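Methylornithine synthase PylB (Methanosarcina barkeri, PDB 3T7V) catalyses the radical-based isomerisation of L-lysine to (3R)-3-methyl-D-ornithine, a step in pyrrolysine biosynthesis, using a [4Fe-4S] cluster and S-adenosylmethionine. Local coordinates at residues H53-R58 and G293-T298. Sequence-based numbering, arbitrary orientation.
Sequences HYFGNR and GANIVT. With MD0 (5-amino-D-isoleucine), chain D.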
loop_
_atom_site.group_PDB
_atom_site.type_symbol
_atom_site.label_atom_id
_atom_site.label_comp_id
_atom_site.label_asym_id
_atom_site.label_seq_id
_atom_site.Cartn_x
_atom_site.Cartn_y
_atom_site.Cartn_z
ATOM N N HIS A 53 15.659 12.103 8.955
ATOM C CA HIS A 53 16.519 11.636 10.024
ATOM C C HIS A 53 16.819 10.177 9.879
ATOM O O HIS A 53 17.973 9.762 10.020
ATOM C CB HIS A 53 15.896 11.925 11.365
ATOM C CG HIS A 53 16.764 11.482 12.525
ATOM N ND1 HIS A 53 17.797 12.252 13.013
ATOM C CD2 HIS A 53 16.764 10.328 13.266
ATOM C CE1 HIS A 53 18.390 11.606 14.030
ATOM N NE2 HIS A 53 17.777 10.440 14.194
ATOM N N TYR A 54 15.773 9.365 9.601
ATOM C CA TYR A 54 15.955 7.910 9.533
ATOM C C TYR A 54 16.256 7.371 8.141
ATOM O O TYR A 54 16.826 6.273 8.033
ATOM C CB TYR A 54 14.719 7.201 10.087
ATOM C CG TYR A 54 14.602 7.377 11.561
ATOM C CD1 TYR A 54 15.522 6.784 12.397
ATOM C CD2 TYR A 54 13.603 8.144 12.098
ATOM C CE1 TYR A 54 15.398 6.962 13.770
ATOM C CE2 TYR A 54 13.498 8.353 13.485
ATOM C CZ TYR A 54 14.425 7.752 14.291
ATOM O OH TYR A 54 14.360 7.925 15.653
ATOM N N PHE A 55 15.906 8.137 7.098
ATOM C CA PHE A 55 16.034 7.621 5.721
ATOM C C PHE A 55 16.807 8.502 4.785
ATOM O O PHE A 55 17.049 8.146 3.606
ATOM C CB PHE A 55 14.642 7.299 5.108
ATOM C CG PHE A 55 13.921 6.261 5.880
ATOM C CD1 PHE A 55 14.233 4.892 5.688
ATOM C CD2 PHE A 55 13.003 6.613 6.880
ATOM C CE1 PHE A 55 13.564 3.888 6.449
ATOM C CE2 PHE A 55 12.395 5.612 7.626
ATOM C CZ PHE A 55 12.611 4.256 7.421
ATOM N N GLY A 56 17.221 9.664 5.287
ATOM C CA GLY A 56 17.809 10.661 4.397
ATOM C C GLY A 56 16.900 11.017 3.231
ATOM O O GLY A 56 15.687 11.059 3.371
ATOM N N ASN A 57 17.533 11.249 2.076
ATOM C CA ASN A 57 16.846 11.517 0.822
ATOM C C ASN A 57 16.717 10.266 -0.023
ATOM O O ASN A 57 16.497 10.411 -1.220
ATOM C CB ASN A 57 17.543 12.606 0.003
ATOM C CG ASN A 57 18.863 12.150 -0.606
ATOM O OD1 ASN A 57 19.568 11.276 -0.069
ATOM N ND2 ASN A 57 19.180 12.711 -1.787
ATOM N N ARG A 58 16.803 9.086 0.583
ATOM C CA ARG A 58 16.795 7.830 -0.146
ATOM C C ARG A 58 15.401 7.205 -0.134
ATOM O O ARG A 58 14.737 7.190 0.876
ATOM C CB ARG A 58 17.843 6.845 0.390
ATOM C CG ARG A 58 19.291 7.383 0.461
ATOM C CD ARG A 58 19.817 7.929 -0.849
ATOM N NE ARG A 58 20.262 6.857 -1.747
ATOM C CZ ARG A 58 21.459 6.241 -1.754
ATOM N NH1 ARG A 58 22.449 6.578 -0.889
ATOM N NH2 ARG A 58 21.651 5.268 -2.656
ATOM N N GLY A 293 6.038 12.899 3.888
ATOM C CA GLY A 293 6.745 11.942 4.771
ATOM C C GLY A 293 6.823 10.508 4.298
ATOM O O GLY A 293 7.362 9.680 4.983
ATOM N N ALA A 294 6.314 10.224 3.121
ATOM C CA ALA A 294 6.446 8.846 2.616
ATOM C C ALA A 294 7.910 8.552 2.227
ATOM O O ALA A 294 8.704 9.448 1.964
ATOM C CB ALA A 294 5.551 8.639 1.391
ATOM N N ASN A 295 8.242 7.259 2.168
ATOM C CA ASN A 295 9.647 6.854 1.822
ATOM C C ASN A 295 9.760 5.706 0.807
ATOM O O ASN A 295 10.827 5.229 0.576
ATOM C CB ASN A 295 10.488 6.625 3.098
ATOM C CG ASN A 295 10.017 5.409 3.906
ATOM O OD1 ASN A 295 8.963 4.924 3.739
ATOM N ND2 ASN A 295 10.792 4.986 4.831
ATOM N N ILE A 296 8.628 5.198 0.333
ATOM C CA ILE A 296 8.630 4.130 -0.680
ATOM C C ILE A 296 7.586 4.461 -1.723
ATOM O O ILE A 296 6.450 4.831 -1.389
ATOM C CB ILE A 296 8.451 2.705 -0.028
ATOM C CG1 ILE A 296 8.359 1.609 -1.105
ATOM C CG2 ILE A 296 7.210 2.629 0.894
ATOM C CD1 ILE A 296 8.577 0.226 -0.437
ATOM N N VAL A 297 7.906 4.287 -2.969
ATOM C CA VAL A 297 6.986 4.622 -4.066
ATOM C C VAL A 297 6.421 3.254 -4.564
ATOM O O VAL A 297 7.182 2.303 -4.735
ATOM C CB VAL A 297 7.655 5.333 -5.227
ATOM C CG1 VAL A 297 6.666 5.669 -6.343
ATOM C CG2 VAL A 297 8.311 6.644 -4.765
ATOM N N THR A 298 5.071 3.192 -4.618
ATOM C CA THR A 298 4.413 1.948 -4.983
ATOM C C THR A 298 3.464 2.198 -6.149
ATOM O O THR A 298 3.232 3.332 -6.572
ATOM C CB THR A 298 3.613 1.370 -3.790
ATOM O OG1 THR A 298 2.452 2.190 -3.524
ATOM C CG2 THR A 298 4.493 1.227 -2.513
HETATM C C MD0 D . -0.512 0.349 -4.575
HETATM N N MD0 D . -1.855 -0.208 -6.520
HETATM O O MD0 D . 0.564 0.157 -3.974
HETATM C CA MD0 D . -1.091 -0.753 -5.403
HETATM C CB MD0 D . -1.999 -1.671 -4.529
HETATM C CD MD0 D . -1.712 -3.655 -2.895
HETATM N NE MD0 D . -0.775 -4.264 -1.960
HETATM C CG MD0 D . -1.098 -2.387 -3.481
HETATM C CG2 MD0 D . -3.149 -0.923 -3.806
HETATM O OXT MD0 D . -1.134 1.417 -4.524
HETATM O O HOH W 1 13.713 5.201 2.381
#
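Phe55 carries its ring beside its own backbone N and anti to its carbonyl carbon (chi1 -61°), while Asn295 tucks its amide between backbone N and carbonyl carbon (chi1 67°); together these rotations set ND2 over the centre of the ring. All six ring carbons lie at nearly the same distance from that nitrogen, CZ being closest to ND2 of Asn295 at 3.2 Å. The amide plane stands steeply on the ring, 80° away from it, so the amide meets the face through its nitrogen end rather than lying flat in a stack. The amide is also held from outside the two segments: OD1 accepts a hydrogen bond from the backbone N of Ile274, and ND2 itself gives a weak one to the carbonyl O of Arg272. An alanine in place of Phe55 would probably leave the ND2 side of Asn295 without its aromatic cover and open a gap beside Phe60.

A water sits 2.7 Å from O of Arg58 and at a long, weak 3.4 Å from O of Asn295; it has more acceptors around it than protons, so at most it links the two backbones loosely. Between ring and water the chain reverses in a type II' turn from Phe55 to Arg58, closed by Arg58 N to Phe55 O at 3.2 Å, with Gly56 at positive phi just after helix 37-55.

The contact thus joins the entry to strand 58-68 with the entry to its parallel neighbour, strand 296-300, at the N-terminal end of these strands of the TIM barrel, away from the bound product. Farther along the latter strand, Thr298 OG1 donates to O of 5-amino-D-isoleucine at 2.8 Å. Chemically, an amide NH2 is set over a pi face, where the partly positive N-H hydrogens would probably add modest electrostatic attraction to dispersion, without a conventional hydrogen bond between the segments.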